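Local coordinates for protein DNA polymerase (Bacillus phage phi29, PDB 2PY5) that replicates the viral DNA by protein-primed, processive strand-displacement synthesis and proofreads it with a 3'-5' exonuclease, at residues Glu14-Val19 with Arg23-Gly28; Lys150-Gly155 with Pro160-Tyr165; Asp45-Trp50 with Leu58-Leu63; Ser36-Gly41 with Tyr165-Ile170. The protein carries 2 engineered substitutions. One frame throughout, in Å; residues are numbered along the deposited sequence.

Contact 1. Residues Glu14-Val19 with Arg23-Gly28; sequences ETTTKV and RVWAYG. With nucleotides of chain A.
CB of E14 lies over one face of the W25 indole, 3.7 Å from the centroid of the six-membered ring, a CH-pi contact in which the two side chains run side by side. The pair sits in the beta hairpin of strands 8-15 and 24-31, at a classic beta bulge: E14 O accepts from both W25 N (2.8 Å) and A26 N (3.2 Å), which approach from the same face of its carbonyl plane. E14 N returns a bond to A26 O, so E14 and A26 form an antiparallel hydrogen-bonded pair, while T15 faces V24 as a non-hydrogen-bonded one. W25 and A26 thus both face E14. Toward the turn, T16 N donates to R23 O with an N-H...O angle of 167°, and R23 N to T16 OG1, which also bonds D21 O. T16 CG2 packs over one face of the R23 guanidinium, whose NE is salt-bridged to D21.

E14 is essential for exonucleolysis and T15 stabilises the frayed primer terminus. The bend of E14 at chi2 (-65°) leads OE1 away from the partner strand to accept from the hydroxyl O3' of DT7 of chain A at 2.7 Å, and T15 N donates to the same O3' at 3.0 Å. One water completes the cluster, bonded to O3' of DT7 of chain A, donating to T15 O and accepting from W25 NE1 at 2.9 Å.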
# COMPACT_ATOMS: atom_id res chain seq x y z
N GLU F 14 13.17 -1.65 -21.30
CA GLU F 14 14.19 -0.69 -20.89
C GLU F 14 14.01 0.51 -21.81
O GLU F 14 13.74 0.36 -23.01
CB GLU F 14 15.60 -1.25 -20.99
CG GLU F 14 15.83 -2.55 -20.24
CD GLU F 14 15.68 -2.45 -18.72
OE1 GLU F 14 15.71 -1.34 -18.15
OE2 GLU F 14 15.54 -3.52 -18.09
N THR F 15 14.16 1.71 -21.25
CA THR F 15 13.77 2.92 -21.95
C THR F 15 14.85 4.00 -21.85
O THR F 15 15.64 4.02 -20.92
CB THR F 15 12.44 3.46 -21.40
OG1 THR F 15 12.62 3.79 -20.02
CG2 THR F 15 11.32 2.41 -21.51
N THR F 16 14.89 4.89 -22.84
CA THR F 16 15.80 6.01 -22.79
C THR F 16 15.28 7.07 -21.83
O THR F 16 14.08 7.08 -21.50
CB THR F 16 16.02 6.60 -24.18
OG1 THR F 16 14.80 7.13 -24.69
CG2 THR F 16 16.55 5.54 -25.13
N THR F 17 16.17 7.96 -21.40
CA THR F 17 15.89 8.81 -20.25
C THR F 17 16.02 10.29 -20.57
O THR F 17 16.23 11.11 -19.68
CB THR F 17 16.78 8.41 -19.06
OG1 THR F 17 18.15 8.73 -19.33
CG2 THR F 17 16.64 6.90 -18.79
N LYS F 18 15.86 10.63 -21.84
CA LYS F 18 15.92 12.01 -22.31
C LYS F 18 14.51 12.51 -22.61
O LYS F 18 13.79 11.88 -23.39
CB LYS F 18 16.73 12.08 -23.59
CG LYS F 18 18.15 11.56 -23.48
CD LYS F 18 18.72 11.39 -24.88
CE LYS F 18 20.20 11.08 -24.87
NZ LYS F 18 20.77 11.09 -26.26
N VAL F 19 14.11 13.62 -22.01
CA VAL F 19 12.77 14.19 -22.27
C VAL F 19 12.52 14.47 -23.76
O VAL F 19 11.38 14.38 -24.23
CB VAL F 19 12.49 15.45 -21.41
CG1 VAL F 19 12.45 15.08 -19.93
CG2 VAL F 19 13.52 16.53 -21.66
N ARG F 23 12.05 6.67 -25.60
CA ARG F 23 11.63 5.50 -26.34
C ARG F 23 12.13 4.21 -25.70
O ARG F 23 13.08 4.21 -24.95
CB ARG F 23 12.14 5.59 -27.78
CG ARG F 23 13.60 5.80 -27.89
CD ARG F 23 14.08 6.06 -29.34
NE ARG F 23 15.34 6.78 -29.25
CZ ARG F 23 16.53 6.25 -28.94
NH1 ARG F 23 16.68 4.95 -28.75
NH2 ARG F 23 17.57 7.04 -28.81
N VAL F 24 11.49 3.11 -26.05
CA VAL F 24 11.94 1.77 -25.66
C VAL F 24 13.21 1.42 -26.44
O VAL F 24 13.24 1.55 -27.68
CB VAL F 24 10.81 0.74 -25.94
CG1 VAL F 24 11.30 -0.70 -25.77
CG2 VAL F 24 9.62 1.02 -25.03
N TRP F 25 14.26 1.00 -25.73
CA TRP F 25 15.45 0.46 -26.40
C TRP F 25 15.60 -1.05 -26.24
O TRP F 25 16.39 -1.67 -26.93
CB TRP F 25 16.74 1.19 -25.98
CG TRP F 25 17.16 1.05 -24.53
CD1 TRP F 25 16.92 1.95 -23.54
CD2 TRP F 25 17.92 -0.01 -23.94
NE1 TRP F 25 17.49 1.53 -22.37
CE2 TRP F 25 18.11 0.32 -22.58
CE3 TRP F 25 18.49 -1.20 -24.43
CZ2 TRP F 25 18.81 -0.51 -21.70
CZ3 TRP F 25 19.19 -2.02 -23.55
CH2 TRP F 25 19.34 -1.67 -22.20
N ALA F 26 14.82 -1.63 -25.32
CA ALA F 26 14.76 -3.09 -25.18
C ALA F 26 13.41 -3.53 -24.67
O ALA F 26 12.78 -2.82 -23.89
CB ALA F 26 15.86 -3.61 -24.26
N TYR F 27 12.95 -4.70 -25.14
CA TYR F 27 11.80 -5.38 -24.55
C TYR F 27 12.19 -6.81 -24.24
O TYR F 27 13.12 -7.37 -24.84
CB TYR F 27 10.61 -5.38 -25.51
CG TYR F 27 10.75 -6.33 -26.71
CD1 TYR F 27 10.49 -7.70 -26.59
CD2 TYR F 27 11.16 -5.86 -27.95
CE1 TYR F 27 10.62 -8.56 -27.69
CE2 TYR F 27 11.28 -6.71 -29.04
CZ TYR F 27 11.02 -8.07 -28.89
OH TYR F 27 11.15 -8.94 -29.97
N GLY F 28 11.44 -7.42 -23.32
CA GLY F 28 11.54 -8.84 -23.07
C GLY F 28 10.15 -9.35 -22.77
O GLY F 28 9.35 -8.65 -22.14
P DT A 7 13.18 -0.76 -14.24
OP1 DT A 7 13.47 -2.03 -14.92
OP2 DT A 7 13.87 -0.43 -12.98
O5' DT A 7 13.48 0.48 -15.21
C5' DT A 7 12.87 0.58 -16.49
C4' DT A 7 13.39 1.84 -17.15
O4' DT A 7 13.06 2.98 -16.33
C3' DT A 7 14.90 1.94 -17.34
O3' DT A 7 15.35 1.30 -18.54
C2' DT A 7 15.08 3.44 -17.44
C1' DT A 7 14.05 3.98 -16.47
N1 DT A 7 14.60 4.32 -15.11
C2 DT A 7 15.15 5.57 -14.95
O2 DT A 7 15.22 6.39 -15.84
N3 DT A 7 15.63 5.83 -13.69
C4 DT A 7 15.60 4.99 -12.60
O4 DT A 7 16.06 5.34 -11.51
C5 DT A 7 15.01 3.70 -12.83
C7 DT A 7 14.92 2.71 -11.71
C6 DT A 7 14.53 3.42 -14.06
O HOH W 1 17.78 2.41 -19.59

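Contact 2. Residues Lys150-Gly155 with Pro160-Tyr165; sequences KERPVG and PEEYAY
R152 and E162 form a salt bridge in which NH2 of R152 donates to OE2 of E162 at 3.0 Å, with an N-H...O angle of 161°. A second, weak bond runs from R152 NE to the same E162 OE2 at 3.4 Å, so one carboxylate oxygen receives both donors. That oxygen lies in the guanidinium plane, at its edge, yet the donor NH2 stands 45° out of the carboxylate plane, and the two flat groups are turned 56° against each other. The extended chain of R152 carries its guanidinium to the acid, which arrives from the opposite direction on an equally extended chain. Each end has further partners: R152 NH2 also donates to D147 O, and E162 OE2 is bonded to Y156 OH.

The bridge ties the loop 150-155 to the first turn of helix 160-182 in the exonuclease domain. E162 OE1 accepts from T159 N just ahead of that helix. Packing between the segments is slight, 85 Å² buried in all. Within the loop, K150 lays its CB over one face of the R152 guanidinium. W25 packs against both R152 and E162.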
# COMPACT_ATOMS: atom_id res chain seq x y z
N LYS F 150 22.93 5.52 -20.10
CA LYS F 150 23.87 5.30 -21.19
C LYS F 150 23.25 5.74 -22.51
O LYS F 150 22.04 5.53 -22.76
CB LYS F 150 24.32 3.84 -21.28
CG LYS F 150 25.11 3.52 -22.55
CD LYS F 150 25.76 2.17 -22.53
CE LYS F 150 26.45 1.90 -23.86
NZ LYS F 150 27.17 0.60 -23.89
N GLU F 151 24.08 6.35 -23.36
CA GLU F 151 23.68 6.78 -24.69
C GLU F 151 23.33 5.55 -25.53
O GLU F 151 24.20 4.69 -25.77
CB GLU F 151 24.82 7.57 -25.32
CG GLU F 151 24.66 7.88 -26.82
CD GLU F 151 23.52 8.83 -27.12
OE1 GLU F 151 22.99 9.46 -26.18
OE2 GLU F 151 23.17 8.95 -28.32
N ARG F 152 22.07 5.49 -25.98
CA ARG F 152 21.55 4.37 -26.77
C ARG F 152 20.67 4.87 -27.91
O ARG F 152 19.49 5.12 -27.72
CB ARG F 152 20.75 3.42 -25.88
CG ARG F 152 21.59 2.69 -24.83
CD ARG F 152 20.73 1.75 -24.01
NE ARG F 152 21.46 1.06 -22.95
CZ ARG F 152 21.48 1.40 -21.67
NH1 ARG F 152 20.83 2.48 -21.25
NH2 ARG F 152 22.17 0.68 -20.79
N PRO F 153 21.27 5.03 -29.11
CA PRO F 153 20.51 5.46 -30.27
C PRO F 153 19.50 4.43 -30.75
O PRO F 153 19.50 3.28 -30.30
CB PRO F 153 21.60 5.64 -31.34
CG PRO F 153 22.85 5.76 -30.59
CD PRO F 153 22.69 4.89 -29.43
N VAL F 154 18.64 4.84 -31.66
CA VAL F 154 17.70 3.91 -32.25
C VAL F 154 18.49 2.75 -32.89
O VAL F 154 19.44 2.97 -33.64
CB VAL F 154 16.80 4.60 -33.29
CG1 VAL F 154 15.98 3.58 -34.07
CG2 VAL F 154 15.90 5.60 -32.60
N GLY F 155 18.09 1.52 -32.57
CA GLY F 155 18.74 0.32 -33.13
C GLY F 155 19.97 -0.12 -32.35
O GLY F 155 20.71 -1.01 -32.78
N PRO F 160 25.42 -8.47 -23.97
CA PRO F 160 25.11 -9.69 -23.21
C PRO F 160 24.71 -9.41 -21.75
O PRO F 160 23.81 -10.08 -21.22
CB PRO F 160 26.42 -10.48 -23.27
CG PRO F 160 27.08 -10.01 -24.50
CD PRO F 160 26.74 -8.56 -24.61
N GLU F 161 25.35 -8.41 -21.15
CA GLU F 161 25.08 -8.01 -19.76
C GLU F 161 23.69 -7.40 -19.60
O GLU F 161 22.94 -7.73 -18.66
CB GLU F 161 26.16 -7.02 -19.29
CG GLU F 161 27.57 -7.62 -19.19
CD GLU F 161 28.37 -7.61 -20.51
OE1 GLU F 161 27.86 -7.19 -21.57
OE2 GLU F 161 29.54 -8.05 -20.48
N GLU F 162 23.32 -6.50 -20.51
CA GLU F 162 21.98 -5.91 -20.52
C GLU F 162 20.91 -6.97 -20.76
O GLU F 162 19.85 -6.97 -20.11
CB GLU F 162 21.89 -4.84 -21.61
CG GLU F 162 22.72 -3.61 -21.30
CD GLU F 162 22.97 -2.73 -22.52
OE1 GLU F 162 22.69 -3.16 -23.66
OE2 GLU F 162 23.44 -1.60 -22.33
N TYR F 163 21.18 -7.88 -21.69
CA TYR F 163 20.28 -8.99 -22.04
C TYR F 163 20.02 -9.87 -20.82
O TYR F 163 18.88 -10.24 -20.56
CB TYR F 163 20.93 -9.81 -23.17
CG TYR F 163 20.08 -10.91 -23.79
CD1 TYR F 163 19.48 -10.75 -25.03
CD2 TYR F 163 19.95 -12.15 -23.15
CE1 TYR F 163 18.73 -11.77 -25.61
CE2 TYR F 163 19.20 -13.17 -23.71
CZ TYR F 163 18.60 -12.98 -24.95
OH TYR F 163 17.87 -13.99 -25.52
N ALA F 164 21.08 -10.17 -20.09
CA ALA F 164 20.98 -11.00 -18.88
C ALA F 164 20.14 -10.32 -17.80
O ALA F 164 19.34 -10.98 -17.12
CB ALA F 164 22.38 -11.33 -18.36
N TYR F 165 20.31 -9.01 -17.63
CA TYR F 165 19.51 -8.26 -16.66
C TYR F 165 18.02 -8.29 -17.02
O TYR F 165 17.16 -8.46 -16.16
CB TYR F 165 19.96 -6.80 -16.58
CG TYR F 165 21.08 -6.51 -15.61
CD1 TYR F 165 20.99 -6.87 -14.27
CD2 TYR F 165 22.22 -5.82 -16.03
CE1 TYR F 165 22.02 -6.60 -13.38
CE2 TYR F 165 23.25 -5.53 -15.15
CZ TYR F 165 23.15 -5.92 -13.83
OH TYR F 165 24.17 -5.64 -12.95

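Contact 3. Residues Asp45-Trp50 with Leu58-Leu63; sequences DEFMAW and LYFHNL. With EDO (1,2-ethanediol), chain P; nucleotides of chain A.
F47 places CG anti to its backbone N (chi1 177°) and F60 places CG anti to its carbonyl carbon (chi1 -75°), and the two rings reach each other from opposite directions. Their CZ atoms meet at 3.6 Å. The centroids are 6.0 Å apart with the planes at 79°; F47 comes to the edge of the F60 ring, but the pair is oblique overall. A second contact runs beside it: W50 brings CH2 to 3.7 Å from L58 CD2, and its neighbour CZ3 to 3.8 Å from L58 CD1, so the outer rim of the indole rests on both leucine methyls. F47 CZ also approaches L58 CD1, at 4.3 Å. All of this is apolar, and since the axes of helix 45-50 and strand 58-60 are 13.1 Å apart, long side chains must span the gap.

Past the end of the strand, the chain reaches single-stranded DNA: N62 ND2 donates to O4' of DT6 of chain A at 3.0 Å, in line with its role in stabilising the frayed primer terminus. H61 turns its ring edge to a phosphate oxygen of DT6 of chain A.

In the fold, helix 44-54 covers one face of the mixed exonuclease sheet, in which strand 57-60 lies between strands 8-15 and 113-121. F13 of strand 8-15 meets both phenylalanines, edge-to-face with F47, while helix 63-76 packs against F60 through A66, an engineered residue, and I70.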
# COMPACT_ATOMS: atom_id res chain seq x y z
N ASP F 45 8.17 -1.63 -32.06
CA ASP F 45 7.34 -2.06 -33.18
C ASP F 45 7.27 -3.58 -33.25
O ASP F 45 6.21 -4.14 -33.44
CB ASP F 45 7.90 -1.54 -34.51
CG ASP F 45 7.59 -0.07 -34.77
OD1 ASP F 45 6.69 0.50 -34.14
OD2 ASP F 45 8.23 0.51 -35.69
N GLU F 46 8.42 -4.22 -33.10
CA GLU F 46 8.49 -5.67 -33.12
C GLU F 46 7.68 -6.26 -31.97
O GLU F 46 6.92 -7.23 -32.16
CB GLU F 46 9.94 -6.11 -33.02
CG GLU F 46 10.15 -7.57 -33.20
CD GLU F 46 11.61 -7.90 -33.27
OE1 GLU F 46 12.23 -8.06 -32.20
OE2 GLU F 46 12.14 -7.97 -34.41
N PHE F 47 7.87 -5.70 -30.78
CA PHE F 47 7.16 -6.17 -29.58
C PHE F 47 5.65 -6.06 -29.78
O PHE F 47 4.88 -7.01 -29.52
CB PHE F 47 7.55 -5.35 -28.35
CG PHE F 47 6.80 -5.75 -27.09
CD1 PHE F 47 7.14 -6.93 -26.43
CD2 PHE F 47 5.76 -4.98 -26.58
CE1 PHE F 47 6.45 -7.34 -25.28
CE2 PHE F 47 5.08 -5.38 -25.43
CZ PHE F 47 5.43 -6.56 -24.79
N MET F 48 5.21 -4.89 -30.23
CA MET F 48 3.77 -4.64 -30.36
C MET F 48 3.12 -5.50 -31.47
O MET F 48 1.96 -5.90 -31.35
CB MET F 48 3.50 -3.15 -30.60
CG MET F 48 3.83 -2.31 -29.39
SD MET F 48 2.92 -2.76 -27.88
CE MET F 48 1.20 -2.49 -28.39
N ALA F 49 3.85 -5.78 -32.54
CA ALA F 49 3.34 -6.72 -33.54
C ALA F 49 3.02 -8.07 -32.88
O ALA F 49 2.00 -8.67 -33.16
CB ALA F 49 4.34 -6.89 -34.70
N TRP F 50 3.91 -8.52 -32.00
CA TRP F 50 3.72 -9.75 -31.24
C TRP F 50 2.51 -9.62 -30.30
O TRP F 50 1.64 -10.52 -30.26
CB TRP F 50 5.00 -10.09 -30.46
CG TRP F 50 4.83 -11.21 -29.48
CD1 TRP F 50 4.85 -12.55 -29.76
CD2 TRP F 50 4.62 -11.09 -28.06
NE1 TRP F 50 4.65 -13.27 -28.60
CE2 TRP F 50 4.51 -12.41 -27.55
CE3 TRP F 50 4.51 -10.01 -27.18
CZ2 TRP F 50 4.29 -12.66 -26.20
CZ3 TRP F 50 4.30 -10.27 -25.82
CH2 TRP F 50 4.20 -11.60 -25.35
N LEU F 58 -0.73 -10.38 -20.60
CA LEU F 58 0.64 -9.90 -20.38
C LEU F 58 0.68 -9.17 -19.07
O LEU F 58 -0.30 -8.55 -18.66
CB LEU F 58 1.10 -8.94 -21.47
CG LEU F 58 0.91 -9.33 -22.93
CD1 LEU F 58 1.62 -8.31 -23.88
CD2 LEU F 58 1.31 -10.79 -23.19
N TYR F 59 1.84 -9.24 -18.43
CA TYR F 59 2.08 -8.56 -17.16
C TYR F 59 3.34 -7.74 -17.24
O TYR F 59 4.39 -8.26 -17.63
CB TYR F 59 2.24 -9.60 -16.05
CG TYR F 59 0.95 -10.29 -15.72
CD1 TYR F 59 0.50 -11.38 -16.47
CD2 TYR F 59 0.16 -9.81 -14.69
CE1 TYR F 59 -0.70 -11.99 -16.18
CE2 TYR F 59 -1.04 -10.42 -14.39
CZ TYR F 59 -1.48 -11.49 -15.14
OH TYR F 59 -2.69 -12.09 -14.83
N PHE F 60 3.24 -6.46 -16.87
CA PHE F 60 4.41 -5.61 -16.65
C PHE F 60 4.42 -5.26 -15.18
O PHE F 60 3.34 -5.07 -14.57
CB PHE F 60 4.35 -4.31 -17.47
CG PHE F 60 4.64 -4.49 -18.94
CD1 PHE F 60 3.66 -4.94 -19.81
CD2 PHE F 60 5.89 -4.18 -19.44
CE1 PHE F 60 3.92 -5.08 -21.15
CE2 PHE F 60 6.15 -4.33 -20.80
CZ PHE F 60 5.16 -4.77 -21.65
N HIS F 61 5.62 -5.14 -14.62
CA HIS F 61 5.75 -4.69 -13.22
C HIS F 61 5.75 -3.17 -13.17
O HIS F 61 6.65 -2.51 -13.69
CB HIS F 61 6.99 -5.25 -12.55
CG HIS F 61 6.81 -5.45 -11.08
ND1 HIS F 61 5.87 -6.30 -10.56
CD2 HIS F 61 7.43 -4.88 -10.02
CE1 HIS F 61 5.93 -6.27 -9.24
NE2 HIS F 61 6.86 -5.41 -8.88
N ASN F 62 4.74 -2.62 -12.49
CA ASN F 62 4.46 -1.19 -12.48
C ASN F 62 4.03 -0.69 -13.87
O ASN F 62 4.69 0.12 -14.52
CB ASN F 62 5.62 -0.38 -11.90
CG ASN F 62 5.23 1.05 -11.60
OD1 ASN F 62 4.11 1.33 -11.17
ND2 ASN F 62 6.18 1.98 -11.79
N LEU F 63 2.88 -1.19 -14.30
CA LEU F 63 2.27 -0.86 -15.56
C LEU F 63 2.14 0.64 -15.82
O LEU F 63 2.14 1.05 -16.97
CB LEU F 63 0.90 -1.57 -15.64
CG LEU F 63 0.13 -1.39 -16.94
CD1 LEU F 63 0.85 -2.02 -18.11
CD2 LEU F 63 -1.31 -1.91 -16.81
C1 EDO P . 10.51 -2.50 -36.76
O1 EDO P . 11.18 -3.50 -35.98
C2 EDO P . 10.97 -1.11 -36.37
O2 EDO P . 10.27 -0.10 -37.13
P DT A 6 10.41 -1.66 -9.25
OP1 DT A 6 10.43 -3.08 -9.58
OP2 DT A 6 11.51 -1.03 -8.52
O5' DT A 6 10.35 -0.81 -10.62
C5' DT A 6 9.59 -1.28 -11.72
C4' DT A 6 9.61 -0.19 -12.77
O4' DT A 6 8.98 1.00 -12.28
C3' DT A 6 11.02 0.24 -13.16
O3' DT A 6 11.59 -0.64 -14.13
C2' DT A 6 10.78 1.65 -13.68
C1' DT A 6 9.55 2.13 -12.92
N1 DT A 6 9.85 3.12 -11.84
C2 DT A 6 9.04 4.23 -11.74
O2 DT A 6 8.10 4.45 -12.48
N3 DT A 6 9.38 5.08 -10.72
C4 DT A 6 10.42 4.94 -9.81
O4 DT A 6 10.62 5.77 -8.94
C5 DT A 6 11.20 3.74 -9.96
C7 DT A 6 12.35 3.46 -9.04
C6 DT A 6 10.89 2.89 -10.96
P DT A 5 7.75 0.48 -3.67
OP1 DT A 5 6.84 -0.51 -3.05
OP2 DT A 5 8.98 0.90 -2.98
O5' DT A 5 8.16 -0.07 -5.13
C5' DT A 5 7.22 -0.74 -5.93
C4' DT A 5 7.31 -0.24 -7.34
O4' DT A 5 6.82 1.11 -7.36
C3' DT A 5 8.71 -0.15 -7.92
O3' DT A 5 9.00 -1.36 -8.56
C2' DT A 5 8.62 1.00 -8.91
C1' DT A 5 7.45 1.82 -8.39
N1 DT A 5 7.82 3.10 -7.78
C2 DT A 5 7.22 4.22 -8.29
O2 DT A 5 6.44 4.20 -9.24
N3 DT A 5 7.61 5.37 -7.67
C4 DT A 5 8.49 5.49 -6.60
O4 DT A 5 8.76 6.59 -6.13
C5 DT A 5 9.06 4.27 -6.11
C7 DT A 5 10.02 4.29 -4.96
C6 DT A 5 8.70 3.13 -6.72

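Contact 4. Residues Ser36-Gly41 with Tyr165-Ile170; sequences SEYKIG and YIKNDI
The Y38 ring carries the K167 side chain over one face: CE stands 3.5 Å above the ring plane, offset toward the rim, and 3.9 Å from the centroid, 26° off the ring normal. This CH-pi contact joins strand 38-41, the outermost strand at one end of the mixed exonuclease sheet, to helix 160-182 lying against that sheet. The short strand and helix segments have axes 9.5 Å apart at their closest, with their N-to-C directions 137° apart.

K167 stays extended to its tip, with CG anti to the backbone N (chi1 -167°), which carries the aliphatic chain across the tyrosine at about a right angle and sets the ammonium beyond the ring centre, near the hydroxyl. The polar end of Y38 has a stronger partner in Y163 OH, one helical turn before K167, so the same hydroxyl binds two residues of this helix.

Two residues along the strand the contact turns apolar. I40 CG1 meets I166 CG2 at 4.0 Å, and I40 CD1 lies 3.8 Å from K167 CB and close to the helix backbone. I166 also packs on A26 and E14, linking this surface to the exonuclease site. D169, on the same helix, is a known ligand of a magnesium ion and here packs near a DNA phosphate. At the outer end of the contact, K167 NZ donates a weak hydrogen bond of 3.2 Å to Y38 OH.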
# COMPACT_ATOMS: atom_id res chain seq x y z
N SER F 36 11.09 -21.27 -20.60
CA SER F 36 11.98 -21.49 -21.74
C SER F 36 11.56 -20.73 -23.01
O SER F 36 12.37 -20.53 -23.91
CB SER F 36 12.11 -23.00 -22.05
OG SER F 36 11.04 -23.47 -22.86
N GLU F 37 10.29 -20.32 -23.08
CA GLU F 37 9.79 -19.53 -24.21
C GLU F 37 9.90 -18.05 -23.88
O GLU F 37 9.12 -17.52 -23.06
CB GLU F 37 8.32 -19.86 -24.51
CG GLU F 37 7.79 -19.11 -25.72
CD GLU F 37 6.28 -19.04 -25.79
OE1 GLU F 37 5.60 -19.93 -25.21
OE2 GLU F 37 5.78 -18.10 -26.44
N TYR F 38 10.86 -17.39 -24.50
CA TYR F 38 11.11 -16.00 -24.21
C TYR F 38 11.80 -15.32 -25.38
O TYR F 38 12.38 -15.98 -26.24
CB TYR F 38 11.94 -15.87 -22.92
CG TYR F 38 13.42 -16.04 -23.14
CD1 TYR F 38 14.24 -14.93 -23.29
CD2 TYR F 38 13.99 -17.29 -23.21
CE1 TYR F 38 15.57 -15.06 -23.49
CE2 TYR F 38 15.34 -17.44 -23.42
CZ TYR F 38 16.13 -16.30 -23.57
OH TYR F 38 17.49 -16.42 -23.78
N LYS F 39 11.71 -14.00 -25.42
CA LYS F 39 12.40 -13.23 -26.44
C LYS F 39 12.75 -11.85 -25.91
O LYS F 39 11.96 -11.21 -25.22
CB LYS F 39 11.54 -13.12 -27.69
CG LYS F 39 12.30 -12.43 -28.85
CD LYS F 39 11.71 -12.68 -30.22
CE LYS F 39 12.47 -11.89 -31.31
NZ LYS F 39 13.83 -12.44 -31.62
N ILE F 40 13.96 -11.41 -26.23
CA ILE F 40 14.42 -10.06 -25.95
C ILE F 40 14.84 -9.41 -27.27
O ILE F 40 15.55 -10.02 -28.07
CB ILE F 40 15.58 -10.08 -24.94
CG1 ILE F 40 15.05 -10.53 -23.57
CG2 ILE F 40 16.25 -8.70 -24.83
CD1 ILE F 40 16.12 -11.01 -22.64
N GLY F 41 14.39 -8.17 -27.48
CA GLY F 41 14.68 -7.43 -28.71
C GLY F 41 14.80 -5.95 -28.45
O GLY F 41 14.62 -5.49 -27.32
N TYR F 165 20.31 -9.01 -17.63
CA TYR F 165 19.51 -8.26 -16.66
C TYR F 165 18.02 -8.29 -17.02
O TYR F 165 17.16 -8.46 -16.16
CB TYR F 165 19.96 -6.80 -16.58
CG TYR F 165 21.08 -6.51 -15.61
CD1 TYR F 165 20.99 -6.87 -14.27
CD2 TYR F 165 22.22 -5.82 -16.03
CE1 TYR F 165 22.02 -6.60 -13.38
CE2 TYR F 165 23.25 -5.53 -15.15
CZ TYR F 165 23.15 -5.92 -13.83
OH TYR F 165 24.17 -5.64 -12.95
N ILE F 166 17.72 -8.09 -18.30
CA ILE F 166 16.34 -8.06 -18.77
C ILE F 166 15.70 -9.44 -18.60
O ILE F 166 14.57 -9.55 -18.10
CB ILE F 166 16.26 -7.59 -20.26
CG1 ILE F 166 16.78 -6.14 -20.39
CG2 ILE F 166 14.82 -7.70 -20.79
CD1 ILE F 166 17.17 -5.74 -21.83
N LYS F 167 16.42 -10.48 -18.98
CA LYS F 167 15.95 -11.84 -18.83
C LYS F 167 15.69 -12.17 -17.35
O LYS F 167 14.69 -12.82 -17.02
CB LYS F 167 16.97 -12.83 -19.40
CG LYS F 167 16.43 -14.22 -19.56
CD LYS F 167 17.46 -15.14 -20.12
CE LYS F 167 16.94 -16.56 -20.18
NZ LYS F 167 17.94 -17.48 -20.77
N ASN F 168 16.57 -11.71 -16.48
CA ASN F 168 16.42 -11.96 -15.04
C ASN F 168 15.18 -11.24 -14.51
O ASN F 168 14.39 -11.82 -13.74
CB ASN F 168 17.67 -11.50 -14.29
CG ASN F 168 17.59 -11.73 -12.80
OD1 ASN F 168 17.88 -10.83 -12.01
ND2 ASN F 168 17.19 -12.94 -12.40
N ASP F 169 15.01 -9.98 -14.89
CA ASP F 169 13.83 -9.20 -14.46
C ASP F 169 12.53 -9.88 -14.83
O ASP F 169 11.65 -10.03 -13.98
CB ASP F 169 13.82 -7.80 -15.07
CG ASP F 169 14.76 -6.85 -14.38
OD1 ASP F 169 15.42 -7.24 -13.40
OD2 ASP F 169 14.83 -5.68 -14.83
N ILE F 170 12.38 -10.27 -16.10
CA ILE F 170 11.12 -10.91 -16.52
C ILE F 170 10.96 -12.31 -15.91
O ILE F 170 9.85 -12.74 -15.65
CB ILE F 170 10.95 -10.93 -18.07
CG1 ILE F 170 11.99 -11.81 -18.78
CG2 ILE F 170 10.97 -9.49 -18.60
CD1 ILE F 170 11.92 -11.71 -20.31

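How the contacts relate
From the N terminus, contact 1 closes first, a short hairpin across three intervening residues. Strand 38-41 follows, beside strand 24-31 in the sheet, and opens the long loop that contact 4 closes only at helix 160-182. Contacts 3 and 2 are nested in that loop, one after the other: contact 3 links helix 44-54 to strand 57-60, and contact 2 fastens the loop 150-155 to the start of the helix that contact 4 uses further along, Y165 being common to both. Contact 1 touches all the others: K18 is salt-bridged to E151, Y27 OH meets E46, and Y27 N bonds G41 O. Contacts 2 and 3 do not touch, their nearest atoms about 8 Å apart.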